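Local atomic coordinates of Rab GDP-dissociation inhibitor (Saccharomyces cerevisiae, PDB entry 2BCG), a protein that holds Rab GTPases such as SEC4 in the GDP-bound state by inhibiting GDP dissociation, and extracts GDP-bound YPT7 from vacuolar membranes. Residues I40-H45 with P296-E301; P88-A93 with S232-P237; G95-I100 with E424-D429; L261-D266 with T282-F287. One frame throughout, in Å; residues are numbered along the deposited sequence.

Contact 1 of 4, residues I40-H45 with P296-E301; sequences IDKQDH and PTYFPE
Lys42 and Tyr298 reach toward each other tip to tip, and in the conformer described, one of two, the lysine runs out over one face of the tyrosine ring. Its ammonium ends almost exactly above the centre: Lys42 NZ lies 3.5 Å from the Tyr298 centroid and 3° off the ring normal, a cation-pi contact. Lys42 CE follows over the same face as a CH-pi contact. The chain is extended beyond CG, which spans the ring from hydroxyl end to centre and lets Lys42 NZ donate to Thr297 OG1 at 2.8 Å. Thr297 OG1 also bonds Asp295, just before the segment. At the other end of the ring, the Tyr298 hydroxyl receives the backbone N-H of Lys42, with Lys42 N to Tyr298 OH at 3.1 Å and a nearly straight 171°. A water ties Tyr298 OH to Asp41 OD2, 2.6 Å from the carboxylate oxygen. That same Asp41 OD2 accepts from Gln43 N, an Asx turn, while Asp41 OD1 bonds Thr19. The contact joins loops following strands 37-40 and 292-294, on either side of strand 14-17 in the parallel Rossmann-type sheet. With the ring face on one side and the Thr297 hydroxyl as acceptor, the Lys42 ammonium of this conformer is probably stabilised in its charged form.

Contact 2 of 4, residues P88-A93 with S232-P237; sequences PKFLMA and SPYLYP
Phe90-Ala93 and Pro233-Pro237 meet as a short antiparallel pairing of strand 91-92 with strand 234-237, buried near the middle of the chain. Leu91 and Leu235 form the hydrogen-bonded pair, with Leu91 N to Leu235 O at 2.9 Å and Leu235 N to Leu91 O at 2.8 Å. Met92 and Tyr234 follow as a non-hydrogen-bonded pair, and Ala93 N to Pro233 O at 2.8 Å extends the pairing. The end-to-end directions are 117° apart, well short of antiparallel, and the pairing stays short. Phe90 and Tyr234 have rings inclined by 26° but slid apart, with centroids 5.2 Å apart, so little of one lies over the other. The Phe90 CB instead packs on Tyr234 CD1 at 3.6 Å. Phe90 CD1 is over one face of Tyr234, offset toward the rim, and Pro233 CG is over the centre of the opposite face. The Met92 chain bends at chi2 (-76°), and its sulfur makes an oblique Met-aromatic contact with Tyr234, SD to CE1 being 4.0 Å. Strand 234-237 is the central member of a three-stranded sheet, with strand 112-114 along its other edge. Helix 212-229 packs against Met92 and Pro233, while strand 345-351 of the large mixed sheet touches Phe90 and Tyr236.

Contact 3 of 4, residues G95-I100 with E424-D429; sequences GELTNI and ESMTDD
Glu424 OE2 accepts the backbone N-H of Glu96 at 2.8 Å from Glu96 N, using its syn lone pair on a nearly straight path of 173°. The contact is a helix-helix packing, made where helix 96-104 begins: Gly95 occupies its N-cap position, and the axes of segments 96-100 and 424-429 approach to 9.6 Å at 60°. The glutamate thus comes from another helix to take up one of the first N-H groups of helix 96-104, where the helix dipole would probably stabilise its negative charge. The Glu424 chain bends at chi2 (57°), and its second oxygen lies against Gly95, OE1 being 3.4 Å from CA. A water reaches farther into the helix end, accepting from Leu97 N at 2.8 Å and also bonding Thr427 OG1; its bond to Glu424 OE1 is weak. An alanine at Glu424 would probably leave the Glu96 N-H without its carboxylate mate and this water without its weak partner Glu424 OE1. Beside the polar end the packing is apolar. The methyl of Thr427, placed anti to the carbonyl carbon, meets Leu97 CB at 3.7 Å, and Ile100 CD1 approaches the same methyl. Met426, bent at chi2 and chi3, packs on Leu97 and on helix 21-32, where it touches Ile21, Thr22 and Ile25; Leu97 also touches that helix at Ile25. Its terminal methyl, Met426 CE, ends 4.0 Å from Leu97 CD2.

Contact 4 of 4, residues L261-D266 with T282-F287; sequences LDTPID and TKLGTF
Lys283 NZ donates to the backbone carbonyl of Asp262, 2.8 Å from Asp262 O, with the donor tilted 23° from the carbonyl plane. Its chain is extended beyond CG and passes Thr263 OG1, which lies 3.9 Å from Lys283 CE. The carboxylate of Asp262 stays beyond salt-bridge range, though its charge is likely to favour the ammonium. Next to Asp262 along the segment, the methyl of Thr263 packs on Thr282, with Thr263 CG2 to Thr282 CB at 3.7 Å, and Ile265 CD1 approaches Thr282 CG2. Residues 282-285 form a type I beta turn that closes the hairpin of strands 276-282 and 285-288. Within it Thr282 OG1, set between the backbone N and the carbonyl carbon (chi1 73°), accepts from Leu284 N as an ST turn and donates to Gly285 O at 3.0 Å. An alanine at Thr282 would probably leave Leu284 N without this acceptor and open a gap beside Ile265 CD1. Two waters complete the link. One accepts from Lys283 NZ at 2.7 Å and donates to Leu261 O; the other accepts from Lys283 N and donates to Pro264 O at 2.6 Å. Farther out, Thr263 packs on Ile40, and Ile265 rests on Ile40, Tyr298 and Val280.

Overall arrangement
The four contacts fall into two touching pairs. Contacts 1 and 4, with centres 11 Å apart, share the region beyond strands 37-40 and 258-260: probable backbone bonds join Gln43 O to Asp262 N at 2.8 Å and Asp41 O to Thr263 N at 3.0 Å. Contacts 2 and 3, also 11 Å apart between centres, are joined as strand 91-92 runs into helix 96-104, with Leu91 CD2 on Leu97 CD2 at 3.7 Å. The pairs are separate, contacts 1 and 3 approaching to about 8 Å between nearest atoms. Contact 2 lies nearer the lipid: the Pro233 side chain is about 8 Å from a bound geranylgeranyl group, and Gly95 of contact 3 about 14 Å. Segments 232-237 and 261-266 both overlap the YPT1-interacting region 236-261.

Contact 1 of 4, residues I40-H45 with P296-E301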
loop_
_atom_site.group_PDB
_atom_site.type_symbol
_atom_site.label_atom_id
_atom_site.label_comp_id
_atom_site.label_asym_id
_atom_site.label_seq_id
_atom_site.Cartn_x
_atom_site.Cartn_y
_atom_site.Cartn_z
ATOM N N ILE A 40 -1.383 -4.054 16.724
ATOM C CA ILE A 40 -2.264 -5.219 16.792
ATOM C C ILE A 40 -3.410 -5.058 15.825
ATOM O O ILE A 40 -3.908 -3.940 15.636
ATOM C CB ILE A 40 -2.840 -5.379 18.218
ATOM C CG1 ILE A 40 -1.723 -5.389 19.268
ATOM C CG2 ILE A 40 -3.799 -6.617 18.353
ATOM C CD1 ILE A 40 -2.265 -5.253 20.724
ATOM N N ASP A 41 -3.821 -6.176 15.210
ATOM C CA ASP A 41 -5.067 -6.202 14.426
ATOM C C ASP A 41 -5.916 -7.412 14.842
ATOM O O ASP A 41 -5.399 -8.516 14.994
ATOM C CB ASP A 41 -4.746 -6.244 12.914
ATOM C CG ASP A 41 -5.881 -5.689 12.035
ATOM O OD1 ASP A 41 -5.583 -4.937 11.067
ATOM O OD2 ASP A 41 -7.060 -6.034 12.291
ATOM N N LYS A 42 -7.214 -7.171 15.028
ATOM C CA LYS A 42 -8.188 -8.252 15.263
ATOM C C LYS A 42 -8.362 -9.142 14.026
ATOM O O LYS A 42 -8.773 -10.307 14.142
ATOM C CB LYS A 42 -9.532 -7.690 15.759
ATOM C CG LYS A 42 -10.200 -6.672 14.826
ATOM C CD LYS A 42 -11.224 -5.792 15.551
ATOM C CE LYS A 42 -11.595 -4.567 14.727
ATOM N NZ LYS A 42 -12.238 -3.477 15.529
ATOM N N GLN A 43 -8.079 -8.575 12.854
ATOM C CA GLN A 43 -8.286 -9.273 11.591
ATOM C C GLN A 43 -7.057 -10.123 11.276
ATOM O O GLN A 43 -5.958 -9.880 11.802
ATOM C CB GLN A 43 -8.599 -8.288 10.453
ATOM C CG GLN A 43 -9.780 -7.372 10.748
ATOM C CD GLN A 43 -10.373 -6.715 9.531
ATOM O OE1 GLN A 43 -11.585 -6.799 9.323
ATOM N NE2 GLN A 43 -9.546 -6.065 8.711
ATOM N N ASP A 44 -7.237 -11.113 10.406
ATOM C CA ASP A 44 -6.193 -12.084 10.171
ATOM C C ASP A 44 -5.260 -11.677 9.029
ATOM O O ASP A 44 -4.494 -12.517 8.497
ATOM C CB ASP A 44 -6.809 -13.481 9.936
ATOM C CG ASP A 44 -7.609 -13.573 8.638
ATOM O OD1 ASP A 44 -8.251 -14.634 8.418
ATOM O OD2 ASP A 44 -7.571 -12.639 7.804
ATOM N N HIS A 45 -5.323 -10.404 8.614
ATOM C CA HIS A 45 -4.556 -9.897 7.476
ATOM C C HIS A 45 -4.310 -8.399 7.641
ATOM O O HIS A 45 -4.980 -7.745 8.448
ATOM C CB HIS A 45 -5.351 -10.142 6.185
ATOM C CG HIS A 45 -6.666 -9.431 6.155
ATOM N ND1 HIS A 45 -7.801 -9.931 6.763
ATOM C CD2 HIS A 45 -7.025 -8.248 5.593
ATOM C CE1 HIS A 45 -8.797 -9.080 6.587
ATOM N NE2 HIS A 45 -8.359 -8.061 5.864
ATOM N N PRO A 296 -11.548 3.823 13.747
ATOM C CA PRO A 296 -12.866 3.866 14.391
ATOM C C PRO A 296 -13.456 2.530 14.835
ATOM O O PRO A 296 -14.267 2.503 15.794
ATOM C CB PRO A 296 -13.754 4.568 13.336
ATOM C CG PRO A 296 -12.748 5.482 12.572
ATOM C CD PRO A 296 -11.496 4.623 12.503
ATOM N N THR A 297 -13.098 1.414 14.180
ATOM C CA THR A 297 -13.725 0.129 14.532
ATOM C C THR A 297 -13.324 -0.364 15.920
ATOM O O THR A 297 -14.002 -1.230 16.486
ATOM C CB THR A 297 -13.423 -0.981 13.500
ATOM O OG1 THR A 297 -12.064 -1.391 13.639
ATOM C CG2 THR A 297 -13.707 -0.512 12.043
ATOM N N TYR A 298 -12.241 0.182 16.478
ATOM C CA TYR A 298 -11.809 -0.208 17.830
ATOM C C TYR A 298 -12.453 0.611 18.935
ATOM O O TYR A 298 -12.429 0.182 20.088
ATOM C CB TYR A 298 -10.281 -0.125 17.969
ATOM C CG TYR A 298 -9.633 -1.190 17.144
ATOM C CD1 TYR A 298 -9.360 -2.481 17.675
ATOM C CD2 TYR A 298 -9.356 -0.954 15.803
ATOM C CE1 TYR A 298 -8.788 -3.486 16.884
ATOM C CE2 TYR A 298 -8.794 -1.974 14.991
ATOM C CZ TYR A 298 -8.498 -3.211 15.547
ATOM O OH TYR A 298 -7.955 -4.206 14.773
ATOM N N PHE A 299 -12.979 1.774 18.585
ATOM C CA PHE A 299 -13.553 2.711 19.579
ATOM C C PHE A 299 -14.766 3.379 18.939
ATOM O O PHE A 299 -14.767 4.605 18.773
ATOM C CB PHE A 299 -12.552 3.795 20.005
ATOM C CG PHE A 299 -11.375 3.281 20.775
ATOM C CD1 PHE A 299 -10.201 2.905 20.125
ATOM C CD2 PHE A 299 -11.425 3.195 22.170
ATOM C CE1 PHE A 299 -9.089 2.447 20.867
ATOM C CE2 PHE A 299 -10.329 2.734 22.898
ATOM C CZ PHE A 299 -9.164 2.354 22.252
ATOM N N PRO A 300 -15.794 2.586 18.602
ATOM C CA PRO A 300 -16.957 3.171 17.923
ATOM C C PRO A 300 -17.652 4.242 18.764
ATOM O O PRO A 300 -18.145 5.241 18.208
ATOM C CB PRO A 300 -17.877 1.964 17.651
ATOM C CG PRO A 300 -17.449 0.903 18.624
ATOM C CD PRO A 300 -15.944 1.124 18.807
ATOM N N GLU A 301 -17.632 4.060 20.087
ATOM C CA GLU A 301 -18.227 5.055 20.997
ATOM C C GLU A 301 -17.536 6.422 20.980
ATOM O O GLU A 301 -18.163 7.427 21.323
ATOM C CB GLU A 301 -18.387 4.537 22.442
ATOM C CG GLU A 301 -17.630 3.283 22.841
ATOM C CD GLU A 301 -16.132 3.496 23.047
ATOM O OE1 GLU A 301 -15.719 4.252 23.971
ATOM O OE2 GLU A 301 -15.367 2.855 22.310
HETATM O O HOH W 1 -8.848 -4.095 12.203
#

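Contact 2 of 4, residues P88-A93 with S232-P237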
loop_
_atom_site.group_PDB
_atom_site.type_symbol
_atom_site.label_atom_id
_atom_site.label_comp_id
_atom_site.label_asym_id
_atom_site.label_seq_id
_atom_site.Cartn_x
_atom_site.Cartn_y
_atom_site.Cartn_z
ATOM N N PRO A 88 -11.274 2.508 -3.431
ATOM C CA PRO A 88 -10.399 2.966 -4.498
ATOM C C PRO A 88 -9.655 4.267 -4.146
ATOM O O PRO A 88 -10.249 5.228 -3.662
ATOM C CB PRO A 88 -11.373 3.149 -5.675
ATOM C CG PRO A 88 -12.667 3.519 -5.014
ATOM C CD PRO A 88 -12.705 2.735 -3.740
ATOM N N LYS A 89 -8.363 4.289 -4.410
ATOM C CA LYS A 89 -7.586 5.538 -4.278
ATOM C C LYS A 89 -6.434 5.471 -5.253
ATOM O O LYS A 89 -5.840 4.372 -5.422
ATOM C CB LYS A 89 -6.955 5.692 -2.882
ATOM C CG LYS A 89 -7.922 5.668 -1.742
ATOM C CD LYS A 89 -8.578 7.042 -1.588
ATOM C CE LYS A 89 -9.603 7.007 -0.498
ATOM N NZ LYS A 89 -10.207 8.373 -0.351
ATOM N N PHE A 90 -6.130 6.613 -5.892
ATOM C CA PHE A 90 -4.859 6.831 -6.559
ATOM C C PHE A 90 -3.895 7.674 -5.712
ATOM O O PHE A 90 -4.298 8.301 -4.727
ATOM C CB PHE A 90 -5.100 7.507 -7.895
ATOM C CG PHE A 90 -5.850 6.629 -8.888
ATOM C CD1 PHE A 90 -7.048 7.057 -9.480
ATOM C CD2 PHE A 90 -5.353 5.378 -9.240
ATOM C CE1 PHE A 90 -7.715 6.237 -10.417
ATOM C CE2 PHE A 90 -6.035 4.560 -10.156
ATOM C CZ PHE A 90 -7.209 5.004 -10.756
ATOM N N LEU A 91 -2.619 7.711 -6.102
ATOM C CA LEU A 91 -1.654 8.638 -5.460
ATOM C C LEU A 91 -1.380 9.843 -6.387
ATOM O O LEU A 91 -1.016 9.643 -7.533
ATOM C CB LEU A 91 -0.307 7.930 -5.230
ATOM C CG LEU A 91 -0.225 6.931 -4.057
ATOM C CD1 LEU A 91 -0.914 5.609 -4.429
ATOM C CD2 LEU A 91 1.219 6.692 -3.638
ATOM N N MET A 92 -1.548 11.071 -5.891
ATOM C CA MET A 92 -1.029 12.210 -6.655
ATOM C C MET A 92 0.500 12.090 -6.760
ATOM O O MET A 92 1.206 11.918 -5.747
ATOM C CB MET A 92 -1.373 13.541 -5.974
ATOM C CG MET A 92 -2.811 13.942 -6.100
ATOM S SD MET A 92 -3.131 14.567 -7.777
ATOM C CE MET A 92 -4.010 16.088 -7.495
ATOM N N ALA A 93 1.018 12.204 -7.975
ATOM C CA ALA A 93 2.447 12.028 -8.202
ATOM C C ALA A 93 3.339 12.988 -7.406
ATOM O O ALA A 93 4.457 12.607 -7.086
ATOM C CB ALA A 93 2.769 12.097 -9.675
ATOM N N SER A 232 -1.039 11.652 -16.615
ATOM C CA SER A 232 -2.084 11.944 -15.654
ATOM C C SER A 232 -1.395 12.391 -14.363
ATOM O O SER A 232 -0.184 12.251 -14.205
ATOM C CB SER A 232 -2.935 10.690 -15.354
ATOM O OG SER A 232 -2.234 9.863 -14.422
ATOM N N PRO A 233 -2.184 12.892 -13.421
ATOM C CA PRO A 233 -1.537 13.233 -12.151
ATOM C C PRO A 233 -1.275 12.056 -11.191
ATOM O O PRO A 233 -0.778 12.290 -10.086
ATOM C CB PRO A 233 -2.540 14.186 -11.531
ATOM C CG PRO A 233 -3.859 13.690 -12.040
ATOM C CD PRO A 233 -3.623 13.201 -13.414
ATOM N N TYR A 234 -1.585 10.822 -11.604
ATOM C CA TYR A 234 -1.683 9.708 -10.642
ATOM C C TYR A 234 -0.718 8.578 -10.821
ATOM O O TYR A 234 -0.399 8.186 -11.959
ATOM C CB TYR A 234 -3.071 9.076 -10.722
ATOM C CG TYR A 234 -4.220 10.020 -10.522
ATOM C CD1 TYR A 234 -4.333 10.753 -9.345
ATOM C CD2 TYR A 234 -5.254 10.091 -11.448
ATOM C CE1 TYR A 234 -5.395 11.615 -9.136
ATOM C CE2 TYR A 234 -6.331 10.944 -11.248
ATOM C CZ TYR A 234 -6.412 11.700 -10.081
ATOM O OH TYR A 234 -7.503 12.524 -9.875
ATOM N N LEU A 235 -0.360 7.990 -9.681
ATOM C CA LEU A 235 0.318 6.689 -9.623
ATOM C C LEU A 235 -0.577 5.629 -8.921
ATOM O O LEU A 235 -1.488 5.984 -8.206
ATOM C CB LEU A 235 1.627 6.826 -8.839
ATOM C CG LEU A 235 2.637 7.910 -9.254
ATOM C CD1 LEU A 235 3.828 7.948 -8.296
ATOM C CD2 LEU A 235 3.083 7.667 -10.710
ATOM N N TYR A 236 -0.267 4.356 -9.140
ATOM C CA TYR A 236 -1.009 3.257 -8.510
ATOM C C TYR A 236 -0.008 2.125 -8.202
ATOM O O TYR A 236 0.841 1.829 -9.028
ATOM C CB TYR A 236 -2.134 2.756 -9.427
ATOM C CG TYR A 236 -3.004 1.691 -8.779
ATOM C CD1 TYR A 236 -4.055 2.041 -7.932
ATOM C CD2 TYR A 236 -2.738 0.322 -8.985
ATOM C CE1 TYR A 236 -4.814 1.066 -7.289
ATOM C CE2 TYR A 236 -3.507 -0.648 -8.356
ATOM C CZ TYR A 236 -4.525 -0.276 -7.506
ATOM O OH TYR A 236 -5.259 -1.282 -6.918
ATOM N N PRO A 237 -0.090 1.522 -7.012
ATOM C CA PRO A 237 0.858 0.445 -6.669
ATOM C C PRO A 237 0.595 -0.886 -7.368
ATOM O O PRO A 237 -0.550 -1.373 -7.417
ATOM C CB PRO A 237 0.650 0.242 -5.162
ATOM C CG PRO A 237 -0.761 0.671 -4.921
ATOM C CD PRO A 237 -1.048 1.783 -5.921
#

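Contact 3 of 4, residues G95-I100 with E424-D429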
loop_
_atom_site.group_PDB
_atom_site.type_symbol
_atom_site.label_atom_id
_atom_site.label_comp_id
_atom_site.label_asym_id
_atom_site.label_seq_id
_atom_site.Cartn_x
_atom_site.Cartn_y
_atom_site.Cartn_z
ATOM N N GLY A 95 2.178 14.379 -4.494
ATOM C CA GLY A 95 1.501 14.455 -3.214
ATOM C C GLY A 95 2.361 14.107 -2.004
ATOM O O GLY A 95 3.497 13.645 -2.125
ATOM N N GLU A 96 1.803 14.339 -0.837
ATOM C CA GLU A 96 2.521 14.033 0.403
ATOM C C GLU A 96 2.861 12.539 0.560
ATOM O O GLU A 96 3.940 12.204 1.073
ATOM C CB GLU A 96 1.731 14.517 1.617
ATOM C CG GLU A 96 2.530 14.477 2.923
ATOM C CD GLU A 96 3.748 15.403 2.898
ATOM O OE1 GLU A 96 3.576 16.603 2.583
ATOM O OE2 GLU A 96 4.887 14.944 3.188
ATOM N N LEU A 97 1.980 11.621 0.116
ATOM C CA LEU A 97 2.311 10.195 0.277
ATOM C C LEU A 97 3.559 9.837 -0.492
ATOM O O LEU A 97 4.419 9.101 0.013
ATOM C CB LEU A 97 1.100 9.285 -0.024
ATOM C CG LEU A 97 1.336 7.773 0.152
ATOM C CD1 LEU A 97 1.841 7.464 1.571
ATOM C CD2 LEU A 97 0.066 6.968 -0.166
ATOM N N THR A 98 3.718 10.403 -1.688
ATOM C CA THR A 98 4.960 10.130 -2.412
ATOM C C THR A 98 6.171 10.667 -1.621
ATOM O O THR A 98 7.211 10.000 -1.546
ATOM C CB THR A 98 4.952 10.643 -3.873
ATOM O OG1 THR A 98 4.834 12.062 -3.872
ATOM C CG2 THR A 98 3.790 10.040 -4.622
ATOM N N ASN A 99 6.032 11.862 -1.044
ATOM C CA ASN A 99 7.103 12.478 -0.234
ATOM C C ASN A 99 7.493 11.567 0.964
ATOM O O ASN A 99 8.681 11.377 1.284
ATOM C CB ASN A 99 6.639 13.863 0.237
ATOM C CG ASN A 99 7.772 14.691 0.859
ATOM O OD1 ASN A 99 8.899 14.661 0.395
ATOM N ND2 ASN A 99 7.456 15.405 1.936
ATOM N N ILE A 100 6.490 10.992 1.620
ATOM C CA ILE A 100 6.736 10.081 2.748
ATOM C C ILE A 100 7.384 8.798 2.259
ATOM O O ILE A 100 8.340 8.323 2.856
ATOM C CB ILE A 100 5.432 9.771 3.494
ATOM C CG1 ILE A 100 4.842 11.049 4.086
ATOM C CG2 ILE A 100 5.646 8.690 4.589
ATOM C CD1 ILE A 100 3.445 10.842 4.653
ATOM N N GLU A 424 -4.577 12.205 -0.692
ATOM C CA GLU A 424 -4.126 13.418 0.007
ATOM C C GLU A 424 -4.842 13.636 1.342
ATOM O O GLU A 424 -4.208 14.038 2.337
ATOM C CB GLU A 424 -4.240 14.644 -0.896
ATOM C CG GLU A 424 -3.072 15.568 -0.787
ATOM C CD GLU A 424 -1.702 14.922 -1.084
ATOM O OE1 GLU A 424 -1.589 13.924 -1.859
ATOM O OE2 GLU A 424 -0.727 15.427 -0.514
ATOM N N SER A 425 -6.150 13.378 1.409
ATOM C CA SER A 425 -6.838 13.584 2.691
ATOM C C SER A 425 -6.359 12.553 3.757
ATOM O O SER A 425 -6.395 12.838 4.966
ATOM C CB SER A 425 -8.364 13.559 2.551
ATOM O OG SER A 425 -8.794 12.284 2.112
ATOM N N MET A 426 -5.890 11.381 3.322
ATOM C CA MET A 426 -5.375 10.358 4.250
ATOM C C MET A 426 -4.043 10.857 4.824
ATOM O O MET A 426 -3.844 10.768 6.039
ATOM C CB MET A 426 -5.251 8.992 3.545
ATOM C CG MET A 426 -4.715 7.823 4.399
ATOM S SD MET A 426 -2.901 7.885 4.623
ATOM C CE MET A 426 -2.381 7.505 2.913
ATOM N N THR A 427 -3.164 11.437 3.993
ATOM C CA THR A 427 -1.896 11.969 4.543
ATOM C C THR A 427 -2.135 13.232 5.385
ATOM O O THR A 427 -1.406 13.495 6.343
ATOM C CB THR A 427 -0.810 12.191 3.485
ATOM O OG1 THR A 427 -1.350 12.944 2.410
ATOM C CG2 THR A 427 -0.335 10.846 2.958
ATOM N N ASP A 428 -3.136 14.027 5.026
ATOM C CA ASP A 428 -3.537 15.135 5.919
ATOM C C ASP A 428 -3.862 14.578 7.304
ATOM O O ASP A 428 -3.476 15.175 8.327
ATOM C CB ASP A 428 -4.734 15.931 5.374
ATOM C CG ASP A 428 -4.371 16.773 4.171
ATOM O OD1 ASP A 428 -5.326 17.264 3.521
ATOM O OD2 ASP A 428 -3.167 16.963 3.883
ATOM N N ASP A 429 -4.603 13.454 7.339
ATOM C CA ASP A 429 -5.000 12.830 8.606
ATOM C C ASP A 429 -3.755 12.316 9.344
ATOM O O ASP A 429 -3.584 12.565 10.542
ATOM C CB ASP A 429 -5.985 11.684 8.357
ATOM C CG ASP A 429 -6.748 11.271 9.603
ATOM O OD1 ASP A 429 -6.905 12.124 10.534
ATOM O OD2 ASP A 429 -7.216 10.113 9.645
HETATM O O HOH W 2 -0.794 12.092 -0.196
#

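Contact 4 of 4, residues L261-D266 with T282-F287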
loop_
_atom_site.group_PDB
_atom_site.type_symbol
_atom_site.label_atom_id
_atom_site.label_comp_id
_atom_site.label_asym_id
_atom_site.label_seq_id
_atom_site.Cartn_x
_atom_site.Cartn_y
_atom_site.Cartn_z
ATOM N N LEU A 261 -1.417 -10.207 14.582
ATOM C CA LEU A 261 -2.672 -10.279 13.819
ATOM C C LEU A 261 -3.621 -11.309 14.449
ATOM O O LEU A 261 -3.232 -12.065 15.370
ATOM C CB LEU A 261 -2.395 -10.657 12.371
ATOM C CG LEU A 261 -1.556 -9.696 11.502
ATOM C CD1 LEU A 261 -1.363 -10.393 10.169
ATOM C CD2 LEU A 261 -2.186 -8.316 11.342
ATOM N N ASP A 262 -4.862 -11.344 13.953
ATOM C CA ASP A 262 -5.870 -12.308 14.461
ATOM C C ASP A 262 -5.907 -12.290 15.992
ATOM O O ASP A 262 -6.050 -13.335 16.638
ATOM C CB ASP A 262 -5.542 -13.732 13.958
ATOM C CG ASP A 262 -6.693 -14.733 14.127
ATOM O OD1 ASP A 262 -6.386 -15.942 14.181
ATOM O OD2 ASP A 262 -7.875 -14.347 14.187
ATOM N N THR A 263 -5.826 -11.081 16.556
ATOM C CA THR A 263 -5.719 -10.889 17.981
ATOM C C THR A 263 -6.789 -9.883 18.411
ATOM O O THR A 263 -6.564 -8.680 18.393
ATOM C CB THR A 263 -4.283 -10.428 18.365
ATOM O OG1 THR A 263 -3.350 -11.446 18.000
ATOM C CG2 THR A 263 -4.142 -10.155 19.852
ATOM N N PRO A 264 -7.994 -10.387 18.732
ATOM C CA PRO A 264 -9.051 -9.542 19.291
ATOM C C PRO A 264 -8.575 -8.726 20.488
ATOM O O PRO A 264 -7.747 -9.180 21.266
ATOM C CB PRO A 264 -10.095 -10.564 19.759
ATOM C CG PRO A 264 -9.960 -11.646 18.734
ATOM C CD PRO A 264 -8.449 -11.777 18.537
ATOM N N ILE A 265 -9.121 -7.524 20.640
ATOM C CA ILE A 265 -8.938 -6.784 21.874
ATOM C C ILE A 265 -10.051 -7.200 22.833
ATOM O O ILE A 265 -11.179 -6.769 22.676
ATOM C CB ILE A 265 -8.964 -5.244 21.615
ATOM C CG1 ILE A 265 -7.910 -4.853 20.558
ATOM C CG2 ILE A 265 -8.763 -4.454 22.925
ATOM C CD1 ILE A 265 -6.447 -5.324 20.840
ATOM N N ASP A 266 -9.715 -8.054 23.798
ATOM C CA ASP A 266 -10.683 -8.531 24.787
ATOM C C ASP A 266 -11.240 -7.387 25.614
ATOM O O ASP A 266 -12.432 -7.368 25.911
ATOM C CB ASP A 266 -10.030 -9.531 25.733
ATOM C CG ASP A 266 -9.529 -10.784 25.042
ATOM O OD1 ASP A 266 -8.627 -11.418 25.637
ATOM O OD2 ASP A 266 -10.049 -11.158 23.969
ATOM N N THR A 282 -5.426 -9.075 25.741
ATOM C CA THR A 282 -5.581 -9.957 24.606
ATOM C C THR A 282 -5.344 -11.395 25.066
ATOM O O THR A 282 -4.913 -11.611 26.204
ATOM C CB THR A 282 -4.542 -9.607 23.510
ATOM O OG1 THR A 282 -3.260 -10.045 23.948
ATOM C CG2 THR A 282 -4.479 -8.085 23.193
ATOM N N LYS A 283 -5.620 -12.356 24.172
ATOM C CA LYS A 283 -5.324 -13.779 24.389
ATOM C C LYS A 283 -3.850 -14.046 24.666
ATOM O O LYS A 283 -3.495 -15.098 25.198
ATOM C CB LYS A 283 -5.770 -14.601 23.166
ATOM C CG LYS A 283 -4.963 -14.328 21.893
ATOM C CD LYS A 283 -5.558 -15.039 20.684
ATOM C CE LYS A 283 -4.664 -14.852 19.468
ATOM N NZ LYS A 283 -5.231 -15.479 18.243
ATOM N N LEU A 284 -2.991 -13.095 24.286
ATOM C CA LEU A 284 -1.529 -13.215 24.473
ATOM C C LEU A 284 -1.014 -12.509 25.726
ATOM O O LEU A 284 0.160 -12.617 26.066
ATOM C CB LEU A 284 -0.776 -12.688 23.241
ATOM C CG LEU A 284 -0.989 -13.430 21.913
ATOM C CD1 LEU A 284 -0.159 -12.778 20.811
ATOM C CD2 LEU A 284 -0.636 -14.909 22.056
ATOM N N GLY A 285 -1.888 -11.774 26.405
ATOM C CA GLY A 285 -1.506 -11.047 27.609
ATOM C C GLY A 285 -2.009 -9.617 27.623
ATOM O O GLY A 285 -2.767 -9.197 26.748
ATOM N N THR A 286 -1.567 -8.878 28.626
ATOM C CA THR A 286 -1.961 -7.497 28.799
ATOM C C THR A 286 -0.743 -6.615 28.475
ATOM O O THR A 286 0.367 -6.847 28.961
ATOM C CB THR A 286 -2.508 -7.275 30.214
ATOM O OG1 THR A 286 -3.721 -8.042 30.345
ATOM C CG2 THR A 286 -2.795 -5.802 30.446
ATOM N N PHE A 287 -0.978 -5.626 27.615
ATOM C CA PHE A 287 0.071 -4.742 27.104
ATOM C C PHE A 287 -0.285 -3.305 27.444
ATOM O O PHE A 287 -1.450 -2.926 27.352
ATOM C CB PHE A 287 0.227 -4.927 25.593
ATOM C CG PHE A 287 0.463 -6.365 25.213
ATOM C CD1 PHE A 287 -0.502 -7.106 24.540
ATOM C CD2 PHE A 287 1.617 -7.011 25.637
ATOM C CE1 PHE A 287 -0.294 -8.479 24.244
ATOM C CE2 PHE A 287 1.832 -8.371 25.347
ATOM C CZ PHE A 287 0.872 -9.101 24.658
HETATM O O HOH W 3 -3.240 -15.067 16.458
HETATM O O HOH W 4 -7.305 -11.676 21.946
#